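Local coordinates for protein 2-hydroxyhepta-2,4-diene-1,7-dioate isomerase (Corynebacterium glutamicum, PDB 4DBF) that binds magnesium and probably acts as an oxaloacetate decarboxylase of the FAH family, perhaps with isomerase activity, at residues 21-26 / 196-201; 162-167 / 276-281; 210-215 / 271-276. All blocks are in the same frame, centred on the assembly; numbering follows the deposited sequence.

Contact 1: 21-26 / 196-201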
ATOM      1  N   MET A  21     -20.575  15.839 -11.088  1.00 43.16           N
ATOM      2  CA  MET A  21     -21.184  15.226  -9.927  1.00 41.29           C
ATOM      3  C   MET A  21     -20.333  15.174  -8.661  1.00 37.34           C
ATOM      4  O   MET A  21     -19.148  15.222  -8.724  1.00 35.28           O
ATOM      5  CB  MET A  21     -21.680  13.835 -10.309  1.00 42.74           C
ATOM      6  CG  MET A  21     -23.187  13.763 -10.489  1.00 49.36           C
ATOM      7  SD  MET A  21     -23.802  12.367 -11.397  1.00 60.64           S
ATOM      8  CE  MET A  21     -23.035  12.649 -12.967  1.00 61.90           C
ATOM      9  N   ARG A  22     -20.997  15.082  -7.527  1.00 33.90           N
ATOM     10  CA  ARG A  22     -20.397  14.689  -6.268  1.00 30.49           C
ATOM     11  C   ARG A  22     -20.739  13.200  -6.021  1.00 29.08           C
ATOM     12  O   ARG A  22     -21.864  12.828  -6.022  1.00 27.49           O
ATOM     13  CB  ARG A  22     -20.895  15.531  -5.101  1.00 30.04           C
ATOM     14  CG  ARG A  22     -20.471  16.984  -5.079  1.00 33.52           C
ATOM     15  CD  ARG A  22     -21.090  17.769  -3.953  1.00 35.77           C
ATOM     16  NE  ARG A  22     -22.503  17.921  -4.196  1.00 41.37           N
ATOM     17  CZ  ARG A  22     -23.300  18.753  -3.561  1.00 42.25           C
ATOM     18  NH1 ARG A  22     -22.835  19.531  -2.614  1.00 42.28           N
ATOM     19  NH2 ARG A  22     -24.558  18.772  -3.880  1.00 39.52           N
ATOM     20  N   PHE A  23     -19.730  12.377  -5.829  1.00 26.19           N
ATOM     21  CA  PHE A  23     -19.887  10.970  -5.562  1.00 25.08           C
ATOM     22  C   PHE A  23     -19.465  10.594  -4.168  1.00 24.89           C
ATOM     23  O   PHE A  23     -18.436  10.990  -3.704  1.00 22.28           O
ATOM     24  CB  PHE A  23     -19.031  10.151  -6.480  1.00 24.74           C
ATOM     25  CG  PHE A  23     -19.498  10.129  -7.872  1.00 29.53           C
ATOM     26  CD1 PHE A  23     -20.759   9.722  -8.165  1.00 30.45           C
ATOM     27  CD2 PHE A  23     -18.672  10.513  -8.882  1.00 32.79           C
ATOM     28  CE1 PHE A  23     -21.203   9.707  -9.445  1.00 35.18           C
ATOM     29  CE2 PHE A  23     -19.105  10.490 -10.166  1.00 34.76           C
ATOM     30  CZ  PHE A  23     -20.375  10.096 -10.448  1.00 35.85           C
ATOM     31  N   GLY A  24     -20.267   9.790  -3.536  1.00 23.28           N
ATOM     32  CA  GLY A  24     -19.941   9.280  -2.248  1.00 22.52           C
ATOM     33  C   GLY A  24     -20.190   7.809  -2.128  1.00 22.40           C
ATOM     34  O   GLY A  24     -20.601   7.172  -3.038  1.00 22.56           O
ATOM     35  N   ARG A  25     -19.909   7.315  -0.955  1.00 22.05           N
ATOM     36  CA  ARG A  25     -20.301   6.003  -0.551  1.00 22.48           C
ATOM     37  C   ARG A  25     -21.095   6.188   0.730  1.00 21.87           C
ATOM     38  O   ARG A  25     -20.760   6.973   1.568  1.00 22.05           O
ATOM     39  CB  ARG A  25     -19.103   5.146  -0.268  1.00 24.02           C
ATOM     40  CG  ARG A  25     -18.572   4.368  -1.408  1.00 27.88           C
ATOM     41  CD  ARG A  25     -17.293   3.628  -1.015  1.00 30.48           C
ATOM     42  NE  ARG A  25     -17.551   2.436  -0.276  1.00 35.52           N
ATOM     43  CZ  ARG A  25     -17.189   2.210   0.982  1.00 32.18           C
ATOM     44  NH1 ARG A  25     -16.529   3.063   1.673  1.00 30.35           N
ATOM     45  NH2 ARG A  25     -17.503   1.088   1.548  1.00 30.70           N
ATOM     46  N   ILE A  26     -22.155   5.434   0.845  1.00 19.69           N
ATOM     47  CA  ILE A  26     -23.009   5.526   1.989  1.00 19.38           C
ATOM     48  C   ILE A  26     -23.387   4.176   2.575  1.00 19.27           C
ATOM     49  O   ILE A  26     -23.456   3.225   1.898  1.00 19.85           O
ATOM     50  CB  ILE A  26     -24.305   6.300   1.679  1.00 21.16           C
ATOM     51  CG1 ILE A  26     -24.975   5.792   0.412  1.00 21.35           C
ATOM     52  CG2 ILE A  26     -24.049   7.783   1.604  1.00 20.68           C
ATOM     53  CD1 ILE A  26     -26.348   6.384   0.216  1.00 25.08           C
ATOM     54  N   ILE A 196     -16.540  13.000  -3.320  1.00 19.06           N
ATOM     55  CA  ILE A 196     -15.577  13.296  -4.334  1.00 19.73           C
ATOM     56  C   ILE A 196     -16.220  14.357  -5.298  1.00 22.91           C
ATOM     57  O   ILE A 196     -17.297  14.124  -5.879  1.00 22.88           O
ATOM     58  CB  ILE A 196     -15.223  12.044  -5.093  1.00 18.42           C
ATOM     59  CG1 ILE A 196     -14.466  11.050  -4.134  1.00 18.32           C
ATOM     60  CG2 ILE A 196     -14.361  12.389  -6.348  1.00 21.11           C
ATOM     61  CD1 ILE A 196     -14.398   9.705  -4.742  1.00 20.09           C
ATOM     62  N   GLU A 197     -15.568  15.513  -5.403  1.00 22.54           N
ATOM     63  CA  GLU A 197     -16.064  16.598  -6.282  1.00 24.16           C
ATOM     64  C   GLU A 197     -15.450  16.385  -7.658  1.00 23.49           C
ATOM     65  O   GLU A 197     -14.242  16.523  -7.820  1.00 23.21           O
ATOM     66  CB  GLU A 197     -15.685  17.983  -5.750  1.00 25.53           C
ATOM     67  CG  GLU A 197     -16.080  19.160  -6.735  1.00 27.62           C
ATOM     68  CD  GLU A 197     -17.594  19.126  -7.062  1.00 25.05           C
ATOM     69  OE1 GLU A 197     -18.416  19.415  -6.167  1.00 29.66           O
ATOM     70  OE2 GLU A 197     -17.990  18.758  -8.174  1.00 27.96           O
ATOM     71  N   THR A 198     -16.270  16.047  -8.646  1.00 24.10           N
ATOM     72  CA  THR A 198     -15.742  15.696  -9.987  1.00 26.43           C
ATOM     73  C   THR A 198     -15.657  16.975 -10.897  1.00 28.62           C
ATOM     74  O   THR A 198     -14.976  16.979 -11.915  1.00 28.84           O
ATOM     75  CB  THR A 198     -16.598  14.671 -10.710  1.00 26.73           C
ATOM     76  OG1 THR A 198     -17.844  15.288 -11.104  1.00 30.09           O
ATOM     77  CG2 THR A 198     -16.847  13.395  -9.805  1.00 25.98           C
ATOM     78  N   ASP A 199     -16.308  18.057 -10.507  1.00 30.48           N
ATOM     79  CA  ASP A 199     -16.126  19.343 -11.288  1.00 33.51           C
ATOM     80  C   ASP A 199     -14.799  19.948 -10.829  1.00 32.89           C
ATOM     81  O   ASP A 199     -14.763  20.833 -10.012  1.00 31.92           O
ATOM     82  CB  ASP A 199     -17.324  20.288 -11.054  1.00 34.09           C
ATOM     83  CG  ASP A 199     -17.232  21.625 -11.852  1.00 39.00           C
ATOM     84  OD1 ASP A 199     -16.295  21.831 -12.674  1.00 40.46           O
ATOM     85  OD2 ASP A 199     -18.120  22.463 -11.577  1.00 41.86           O
ATOM     86  N   ILE A 200     -13.689  19.431 -11.325  1.00 35.56           N
ATOM     87  CA  ILE A 200     -12.406  19.869 -10.762  1.00 38.40           C
ATOM     88  C   ILE A 200     -11.992  21.303 -11.136  1.00 40.10           C
ATOM     89  O   ILE A 200     -11.170  21.915 -10.445  1.00 38.84           O
ATOM     90  CB  ILE A 200     -11.272  18.900 -11.059  1.00 40.29           C
ATOM     91  CG1 ILE A 200     -11.189  18.622 -12.559  1.00 41.85           C
ATOM     92  CG2 ILE A 200     -11.415  17.594 -10.201  1.00 38.17           C
ATOM     93  CD1 ILE A 200      -9.751  18.446 -12.979  1.00 43.05           C
ATOM     94  N   ASN A 201     -12.563  21.827 -12.220  1.00 41.64           N
ATOM     95  CA  ASN A 201     -12.413  23.258 -12.544  1.00 44.35           C
ATOM     96  C   ASN A 201     -13.050  24.222 -11.581  1.00 45.01           C
ATOM     97  O   ASN A 201     -12.653  25.387 -11.522  1.00 46.95           O
ATOM     98  CB  ASN A 201     -12.914  23.540 -13.954  1.00 44.51           C
ATOM     99  CG  ASN A 201     -11.820  23.417 -14.947  1.00 48.25           C
ATOM    100  OD1 ASN A 201     -11.553  24.362 -15.692  1.00 51.54           O
ATOM    101  ND2 ASN A 201     -11.099  22.297 -14.908  1.00 48.65           N
TER
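Thr198 closes over Met21 where the first strand of the chain, 22-28, meets the end of strand 190-197, and its side chain is the one to follow outward. CB sits beside the carbonyl of Met21. From there the two branches part. OG1 takes the position between the backbone N and the carbonyl carbon (chi1 71°), which brings it 2.7 Å from Met21 O, in the carbonyl plane and on a lone pair. CG2, the other branch, also passes close to Met21 O, at 3.1 Å, before it meets Phe23 CD2 obliquely at 3.5 Å. The same Met21 O also accepts the backbone N of Thr198 at 3.0 Å, this donor arriving nearly along the C=O axis, so one oxygen is gripped by the main chain and the side chain of a single residue. Met21 CB lies over the same side of the Phe23 ring as Thr198 CG2, offset toward its rim.

Further along, the pairing becomes regular antiparallel sheet. Phe23 and Ile196 form a hydrogen-bonded pair, with Phe23 N to Ile196 O at 3.0 Å and Ile196 N to Phe23 O at 2.8 Å. Their side chains share a face with each other. Arg22 and Glu197, a non-hydrogen-bonded pair, share the opposite one: the aliphatic CG of Arg22 lies 3.4 Å from Glu197 OE1, while the guanidinium turns to the carbonyls of Gly39 and Gly41 and makes a cation-pi contact with Trp195. Glu197 OE2 instead accepts Asp199 N, using its anti lone pair.

The chemistry is thus mainly that of the backbone: the doubly held Met21 carbonyl fixes the start of the N-terminal strand, and Arg22 contributes its methylenes here while its charge is spent on neighbouring loop carbonyls.

Contact 2: 162-167 / 276-281. With MG (magnesium ion), chain C.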
ATOM      1  N   PHE A 162     -11.885  15.445  -6.641  1.00 20.80           N
ATOM      2  CA  PHE A 162     -11.089  15.883  -5.504  1.00 21.59           C
ATOM      3  C   PHE A 162     -11.858  15.490  -4.260  1.00 21.90           C
ATOM      4  O   PHE A 162     -13.072  15.500  -4.287  1.00 22.35           O
ATOM      5  CB  PHE A 162     -10.893  17.430  -5.482  1.00 22.36           C
ATOM      6  CG  PHE A 162      -9.863  17.912  -6.479  1.00 25.90           C
ATOM      7  CD1 PHE A 162      -8.757  17.137  -6.801  1.00 28.88           C
ATOM      8  CD2 PHE A 162     -10.001  19.154  -7.103  1.00 30.29           C
ATOM      9  CE1 PHE A 162      -7.813  17.575  -7.775  1.00 33.63           C
ATOM     10  CE2 PHE A 162      -9.030  19.606  -8.034  1.00 28.32           C
ATOM     11  CZ  PHE A 162      -7.953  18.797  -8.369  1.00 28.98           C
ATOM     12  N   THR A 163     -11.145  15.172  -3.173  1.00 20.32           N
ATOM     13  CA  THR A 163     -11.783  15.014  -1.877  1.00 21.15           C
ATOM     14  C   THR A 163     -10.859  15.545  -0.798  1.00 20.44           C
ATOM     15  O   THR A 163      -9.857  16.145  -1.115  1.00 19.31           O
ATOM     16  CB  THR A 163     -12.254  13.503  -1.668  1.00 22.00           C
ATOM     17  OG1 THR A 163     -13.065  13.431  -0.494  1.00 23.83           O
ATOM     18  CG2 THR A 163     -11.065  12.580  -1.557  1.00 22.54           C
ATOM     19  N   ILE A 164     -11.187  15.369   0.469  1.00 20.32           N
ATOM     20  CA  ILE A 164     -10.311  15.839   1.517  1.00 19.27           C
ATOM     21  C   ILE A 164      -9.704  14.602   2.163  1.00 20.21           C
ATOM     22  O   ILE A 164     -10.389  13.545   2.294  1.00 19.75           O
ATOM     23  CB  ILE A 164     -11.099  16.639   2.594  1.00 20.18           C
ATOM     24  CG1 ILE A 164     -11.959  17.761   1.952  1.00 17.57           C
ATOM     25  CG2 ILE A 164     -10.085  17.185   3.643  1.00 19.03           C
ATOM     26  CD1 ILE A 164     -12.900  18.458   2.983  1.00 21.66           C
ATOM     27  N   ILE A 165      -8.443  14.703   2.563  1.00 18.18           N
ATOM     28  CA  ILE A 165      -7.823  13.668   3.424  1.00 18.44           C
ATOM     29  C   ILE A 165      -7.223  14.320   4.679  1.00 20.24           C
ATOM     30  O   ILE A 165      -6.728  15.434   4.627  1.00 20.79           O
ATOM     31  CB  ILE A 165      -6.785  12.803   2.643  1.00 18.73           C
ATOM     32  CG1 ILE A 165      -6.228  11.696   3.573  1.00 20.63           C
ATOM     33  CG2 ILE A 165      -5.576  13.674   2.043  1.00 16.70           C
ATOM     34  CD1 ILE A 165      -5.390  10.658   2.880  1.00 18.79           C
ATOM     35  N   ASN A 166      -7.312  13.633   5.818  1.00 20.55           N
ATOM     36  CA  ASN A 166      -6.635  14.072   7.040  1.00 20.72           C
ATOM     37  C   ASN A 166      -5.446  13.097   7.172  1.00 20.12           C
ATOM     38  O   ASN A 166      -5.649  11.897   7.472  1.00 21.54           O
ATOM     39  CB  ASN A 166      -7.628  14.008   8.246  1.00 19.55           C
ATOM     40  CG  ASN A 166      -7.045  14.614   9.477  1.00 20.33           C
ATOM     41  OD1 ASN A 166      -5.812  14.783   9.557  1.00 20.54           O
ATOM     42  ND2 ASN A 166      -7.893  14.936  10.464  1.00 22.36           N
ATOM     43  N   ASP A 167      -4.220  13.554   6.888  1.00 18.76           N
ATOM     44  CA  ASP A 167      -3.050  12.651   6.906  1.00 19.97           C
ATOM     45  C   ASP A 167      -2.543  12.656   8.371  1.00 19.84           C
ATOM     46  O   ASP A 167      -1.600  13.390   8.724  1.00 21.30           O
ATOM     47  CB  ASP A 167      -1.996  13.178   5.907  1.00 19.87           C
ATOM     48  CG  ASP A 167      -0.719  12.375   5.891  1.00 21.54           C
ATOM     49  OD1 ASP A 167      -0.654  11.238   6.398  1.00 22.36           O
ATOM     50  OD2 ASP A 167       0.286  12.885   5.356  1.00 22.70           O
ATOM     51  N   PRO A 276     -13.136  24.782   0.870  1.00 28.87           N
ATOM     52  CA  PRO A 276     -14.307  25.372   0.165  1.00 29.26           C
ATOM     53  C   PRO A 276     -14.441  24.794  -1.234  1.00 29.29           C
ATOM     54  O   PRO A 276     -13.425  24.567  -1.924  1.00 29.56           O
ATOM     55  CB  PRO A 276     -13.982  26.889   0.134  1.00 31.92           C
ATOM     56  CG  PRO A 276     -12.469  26.999   0.491  1.00 29.81           C
ATOM     57  CD  PRO A 276     -12.249  25.825   1.426  1.00 29.43           C
ATOM     58  N   GLY A 277     -15.651  24.465  -1.642  1.00 28.77           N
ATOM     59  CA  GLY A 277     -15.802  23.785  -2.927  1.00 29.48           C
ATOM     60  C   GLY A 277     -15.934  22.270  -2.811  1.00 27.72           C
ATOM     61  O   GLY A 277     -16.504  21.612  -3.704  1.00 29.16           O
ATOM     62  N   ILE A 278     -15.415  21.718  -1.710  1.00 26.70           N
ATOM     63  CA  ILE A 278     -15.574  20.302  -1.415  1.00 26.54           C
ATOM     64  C   ILE A 278     -16.489  20.210  -0.207  1.00 25.98           C
ATOM     65  O   ILE A 278     -17.596  19.698  -0.311  1.00 26.37           O
ATOM     66  CB  ILE A 278     -14.174  19.613  -1.145  1.00 26.51           C
ATOM     67  CG1 ILE A 278     -13.224  19.905  -2.326  1.00 27.51           C
ATOM     68  CG2 ILE A 278     -14.390  18.081  -0.815  1.00 27.52           C
ATOM     69  CD1 ILE A 278     -11.877  19.129  -2.242  1.00 30.08           C
ATOM     70  N   GLY A 279     -16.056  20.731   0.943  1.00 26.05           N
ATOM     71  CA  GLY A 279     -16.871  20.620   2.146  1.00 26.67           C
ATOM     72  C   GLY A 279     -16.054  20.453   3.391  1.00 26.01           C
ATOM     73  O   GLY A 279     -14.993  21.040   3.502  1.00 27.18           O
ATOM     74  N   LYS A 280     -16.530  19.626   4.311  1.00 25.05           N
ATOM     75  CA  LYS A 280     -15.841  19.477   5.602  1.00 25.71           C
ATOM     76  C   LYS A 280     -15.648  18.011   5.939  1.00 24.62           C
ATOM     77  O   LYS A 280     -16.521  17.202   5.675  1.00 24.09           O
ATOM     78  CB  LYS A 280     -16.655  20.159   6.712  1.00 25.68           C
ATOM     79  CG  LYS A 280     -16.559  21.680   6.676  1.00 30.43           C
ATOM     80  CD  LYS A 280     -17.519  22.251   7.735  1.00 36.13           C
ATOM     81  CE  LYS A 280     -17.509  23.767   7.700  1.00 42.15           C
ATOM     82  NZ  LYS A 280     -18.607  24.306   8.572  1.00 45.45           N
ATOM     83  N   LEU A 281     -14.505  17.683   6.502  1.00 22.78           N
ATOM     84  CA  LEU A 281     -14.194  16.341   6.959  1.00 23.83           C
ATOM     85  C   LEU A 281     -13.906  16.396   8.452  1.00 23.91           C
ATOM     86  O   LEU A 281     -12.825  16.879   8.859  1.00 24.45           O
ATOM     87  CB  LEU A 281     -12.989  15.740   6.165  1.00 22.67           C
ATOM     88  CG  LEU A 281     -12.525  14.326   6.597  1.00 21.30           C
ATOM     89  CD1 LEU A 281     -13.691  13.274   6.425  1.00 21.43           C
ATOM     90  CD2 LEU A 281     -11.289  13.951   5.755  1.00 18.89           C
TER
HETATM   91 MG    MG C 401       0.989  14.875   4.718  1.00 25.88          MG
HETATM   92  O   HOH W   1     -10.640  14.941   9.919  1.00 24.43           O
HETATM   93  O   HOH W   2       2.984  14.368   4.860  1.00 23.74           O
HETATM   94  O   HOH W   3       1.065  14.227   2.658  1.00 21.08           O
HETATM   95  O   HOH W   4       1.605  16.805   4.457  1.00 29.01           O
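Ile164 lies between Ile278 and Leu281, and it slides past each of them with its side chain running in the opposite direction to theirs. Its CG1 branch stands beside the backbone N (chi1 -52°) and meets Ile278 CG2 at 3.7 Å; at the end of that branch, CD1 rests 3.4 Å from the carbonyl O of Gly279. The CG2 methyl serves the other neighbour, packing against Leu281 CD2 at 4.0 Å. Leu281 CD2 also reaches past the side chain to the backbone, 3.6 Å from Ile164 O. Ile278 sends CD1 the other way along the strand, to Phe162 CB at 3.8 Å, while the Phe162 ring itself leads off toward Trp155 and Ile203.

The strands 162-166 and 279-281 run at 28° to each other with their axes 7.7 Å apart, so this is packing of one sheet on another. Ile278 and Gly279 form a classic beta bulge opposite Ile275. A polar link closes the far end: a water accepts from Asn166 ND2 at 2.8 Å and donates to Leu281 O, while Asn166 OD1 accepts the backbone N of Glu136.

One residue on, Asp167 OD2 binds the magnesium ion at 2.2 Å. Glu136, Glu138 and three waters complete its shell, and Asp167 OD1 makes a salt bridge to Lys112. The chemistry therefore changes sharply along a single strand: branched aliphatic groups seat it on the neighbouring sheet, a bridged amide follows, and the next residue gives a carboxylate to the metal.

Contact 3: 210-215 / 271-276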
ATOM      1  N   ILE A 210      -7.097  25.905   2.852  1.00 29.89           N
ATOM      2  CA  ILE A 210      -7.383  24.611   3.459  1.00 27.98           C
ATOM      3  C   ILE A 210      -7.270  24.831   4.957  1.00 28.47           C
ATOM      4  O   ILE A 210      -6.191  25.172   5.433  1.00 28.85           O
ATOM      5  CB  ILE A 210      -6.388  23.558   2.992  1.00 28.70           C
ATOM      6  CG1 ILE A 210      -6.559  23.267   1.496  1.00 26.51           C
ATOM      7  CG2 ILE A 210      -6.547  22.254   3.835  1.00 25.79           C
ATOM      8  CD1 ILE A 210      -5.406  22.453   0.924  1.00 28.73           C
ATOM      9  N   LYS A 211      -8.382  24.715   5.682  1.00 27.76           N
ATOM     10  CA  LYS A 211      -8.407  25.117   7.067  1.00 28.60           C
ATOM     11  C   LYS A 211      -8.728  23.920   7.924  1.00 29.76           C
ATOM     12  O   LYS A 211      -9.413  22.994   7.437  1.00 30.62           O
ATOM     13  CB  LYS A 211      -9.431  26.227   7.277  1.00 28.91           C
ATOM     14  CG  LYS A 211      -8.954  27.557   6.620  1.00 31.94           C
ATOM     15  CD  LYS A 211     -10.032  28.673   6.653  1.00 37.66           C
ATOM     16  CE  LYS A 211      -9.379  30.023   6.253  1.00 36.77           C
ATOM     17  NZ  LYS A 211     -10.280  31.105   6.624  1.00 44.38           N
ATOM     18  N   ALA A 212      -8.232  23.911   9.168  1.00 29.02           N
ATOM     19  CA  ALA A 212      -8.566  22.866  10.116  1.00 30.00           C
ATOM     20  C   ALA A 212      -8.851  23.476  11.486  1.00 29.98           C
ATOM     21  O   ALA A 212      -8.102  24.341  11.966  1.00 31.96           O
ATOM     22  CB  ALA A 212      -7.438  21.870  10.216  1.00 29.86           C
ATOM     23  N   ARG A 213      -9.943  23.038  12.080  1.00 29.80           N
ATOM     24  CA  ARG A 213     -10.358  23.500  13.388  1.00 30.41           C
ATOM     25  C   ARG A 213     -10.332  22.326  14.349  1.00 29.52           C
ATOM     26  O   ARG A 213     -11.011  21.294  14.095  1.00 30.11           O
ATOM     27  CB  ARG A 213     -11.762  24.098  13.292  1.00 31.05           C
ATOM     28  CG  ARG A 213     -11.762  25.381  12.431  1.00 33.78           C
ATOM     29  CD  ARG A 213     -13.147  25.916  12.150  1.00 36.96           C
ATOM     30  NE  ARG A 213     -13.020  27.177  11.425  1.00 39.13           N
ATOM     31  CZ  ARG A 213     -12.961  27.297  10.103  1.00 42.19           C
ATOM     32  NH1 ARG A 213     -13.036  26.224   9.294  1.00 41.02           N
ATOM     33  NH2 ARG A 213     -12.828  28.505   9.585  1.00 41.92           N
ATOM     34  N   LEU A 214      -9.551  22.487  15.422  1.00 28.37           N
ATOM     35  CA  LEU A 214      -9.430  21.502  16.465  1.00 28.26           C
ATOM     36  C   LEU A 214     -10.252  21.929  17.668  1.00 29.66           C
ATOM     37  O   LEU A 214     -10.044  23.019  18.216  1.00 29.55           O
ATOM     38  CB  LEU A 214      -7.975  21.338  16.915  1.00 29.67           C
ATOM     39  CG  LEU A 214      -7.583  20.308  17.991  1.00 29.52           C
ATOM     40  CD1 LEU A 214      -7.869  18.842  17.602  1.00 31.44           C
ATOM     41  CD2 LEU A 214      -6.084  20.453  18.377  1.00 29.91           C
ATOM     42  N   THR A 215     -11.161  21.055  18.085  1.00 30.10           N
ATOM     43  CA  THR A 215     -11.886  21.299  19.302  1.00 31.70           C
ATOM     44  C   THR A 215     -11.167  20.516  20.409  1.00 32.85           C
ATOM     45  O   THR A 215     -11.095  19.290  20.360  1.00 31.04           O
ATOM     46  CB  THR A 215     -13.346  20.817  19.127  1.00 31.58           C
ATOM     47  OG1 THR A 215     -13.955  21.527  18.028  1.00 29.05           O
ATOM     48  CG2 THR A 215     -14.197  20.940  20.479  1.00 33.59           C
ATOM     49  N   ILE A 271     -11.616  16.986  15.255  1.00 24.95           N
ATOM     50  CA  ILE A 271     -10.871  17.678  14.207  1.00 24.57           C
ATOM     51  C   ILE A 271     -11.696  17.810  12.912  1.00 24.46           C
ATOM     52  O   ILE A 271     -12.281  16.849  12.450  1.00 24.35           O
ATOM     53  CB  ILE A 271      -9.453  16.973  13.945  1.00 23.37           C
ATOM     54  CG1 ILE A 271      -8.654  17.695  12.853  1.00 26.51           C
ATOM     55  CG2 ILE A 271      -9.552  15.490  13.529  1.00 23.36           C
ATOM     56  CD1 ILE A 271      -8.198  19.117  13.184  1.00 25.78           C
ATOM     57  N   GLU A 272     -11.750  19.002  12.343  1.00 24.95           N
ATOM     58  CA  GLU A 272     -12.543  19.191  11.151  1.00 26.80           C
ATOM     59  C   GLU A 272     -11.710  19.915  10.108  1.00 27.22           C
ATOM     60  O   GLU A 272     -11.294  21.077  10.321  1.00 26.90           O
ATOM     61  CB  GLU A 272     -13.786  20.011  11.478  1.00 27.41           C
ATOM     62  CG  GLU A 272     -14.772  20.211  10.341  1.00 30.55           C
ATOM     63  CD  GLU A 272     -15.969  21.025  10.827  1.00 37.87           C
ATOM     64  OE1 GLU A 272     -15.812  22.231  11.077  1.00 40.05           O
ATOM     65  OE2 GLU A 272     -17.053  20.453  10.966  1.00 40.17           O
ATOM     66  N   ILE A 273     -11.522  19.270   8.955  1.00 25.06           N
ATOM     67  CA  ILE A 273     -10.808  19.940   7.896  1.00 25.38           C
ATOM     68  C   ILE A 273     -11.854  20.579   6.987  1.00 25.99           C
ATOM     69  O   ILE A 273     -12.862  19.924   6.650  1.00 25.21           O
ATOM     70  CB  ILE A 273      -9.956  18.924   7.030  1.00 24.00           C
ATOM     71  CG1 ILE A 273      -9.057  17.987   7.902  1.00 25.43           C
ATOM     72  CG2 ILE A 273      -9.165  19.651   5.916  1.00 24.32           C
ATOM     73  CD1 ILE A 273      -8.082  18.691   8.770  1.00 26.96           C
ATOM     74  N   GLU A 274     -11.592  21.785   6.499  1.00 25.36           N
ATOM     75  CA  GLU A 274     -12.521  22.382   5.550  1.00 27.05           C
ATOM     76  C   GLU A 274     -11.814  22.793   4.273  1.00 26.36           C
ATOM     77  O   GLU A 274     -10.821  23.471   4.336  1.00 27.43           O
ATOM     78  CB  GLU A 274     -13.241  23.603   6.154  1.00 29.11           C
ATOM     79  CG  GLU A 274     -13.995  24.415   5.151  1.00 34.38           C
ATOM     80  CD  GLU A 274     -14.660  25.635   5.777  1.00 44.23           C
ATOM     81  OE1 GLU A 274     -13.944  26.563   6.267  1.00 47.49           O
ATOM     82  OE2 GLU A 274     -15.906  25.670   5.717  1.00 50.31           O
ATOM     83  N   ILE A 275     -12.337  22.385   3.113  1.00 25.26           N
ATOM     84  CA  ILE A 275     -11.837  22.871   1.842  1.00 25.17           C
ATOM     85  C   ILE A 275     -13.043  23.438   1.052  1.00 26.23           C
ATOM     86  O   ILE A 275     -13.901  22.682   0.657  1.00 26.82           O
ATOM     87  CB  ILE A 275     -11.057  21.793   1.028  1.00 25.70           C
ATOM     88  CG1 ILE A 275      -9.812  21.260   1.781  1.00 24.40           C
ATOM     89  CG2 ILE A 275     -10.655  22.383  -0.329  1.00 26.26           C
ATOM     90  CD1 ILE A 275      -8.979  20.305   0.976  1.00 21.15           C
ATOM     91  N   PRO A 276     -13.136  24.782   0.870  1.00 28.87           N
ATOM     92  CA  PRO A 276     -14.307  25.372   0.165  1.00 29.26           C
ATOM     93  C   PRO A 276     -14.441  24.794  -1.234  1.00 29.29           C
ATOM     94  O   PRO A 276     -13.425  24.567  -1.924  1.00 29.56           O
ATOM     95  CB  PRO A 276     -13.982  26.889   0.134  1.00 31.92           C
ATOM     96  CG  PRO A 276     -12.469  26.999   0.491  1.00 29.81           C
ATOM     97  CD  PRO A 276     -12.249  25.825   1.426  1.00 29.43           C
TER
HETATM   98  O   HOH W   5     -13.132  23.171   9.836  1.00 39.38           O
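Lys211 and Glu274 exchange both of their backbone hydrogen bonds, Lys211 N to Glu274 O at 3.1 Å and Glu274 N to Lys211 O at 2.7 Å, the former almost straight at 176°. Arg213 and Glu272 repeat the pattern two residues along. Between them Ala212 and Ile273 make a non-hydrogen-bonded pair, where Ala212 CA approaches Glu272 O in a CA-H...O contact.

The charged groups gather on the face of Lys211, Arg213, Glu272 and Glu274. Arg213 is extended from CG to NE, and its NH1 forms a salt bridge with Glu274 OE1 at 3.2 Å. The guanidinium and carboxylate planes stand 88° apart, and NH1 meets the oxygen from above the carboxylate plane. A water in the guanidinium plane accepts from NH1 and donates to both Glu272 O and Glu272 OE1.

Apolar contacts occupy the other side. Ala212 CB touches Ile273 CD1 at 3.6 Å. Ile210 lies alongside Ile275, pointing the same way, with Ile210 CG1 3.8 Å from Ile275 CG1. Ile271, Ile273 and Ile275 reach on to Asn166 and Ile164 of strand 159-170.

This is an amphipathic antiparallel strand pair, one side polar and the other packed on a second sheet of the FAH-family C-terminal region.

Overall arrangement
From the N terminus, strand 22-28 waits some 170 residues for its partner in contact 1, the end of strand 190-197; this joins the N-terminal region to the FAH-type C-terminal region. Contact 2 opens within that long loop, at strand 159-170, and closes beyond it at 276-281, so contacts 1 and 2 cross. They meet where Glu197 N probably bonds to Phe162 O on the neighbouring strand. Contact 3 opens and closes after contact 1, and lies wholly within the span of contact 2, sharing Pro276 with it. Strands 209-216, 270-275 and 279-287 belong to one sheet, which contact 2 sets against the strand leading to the magnesium ion.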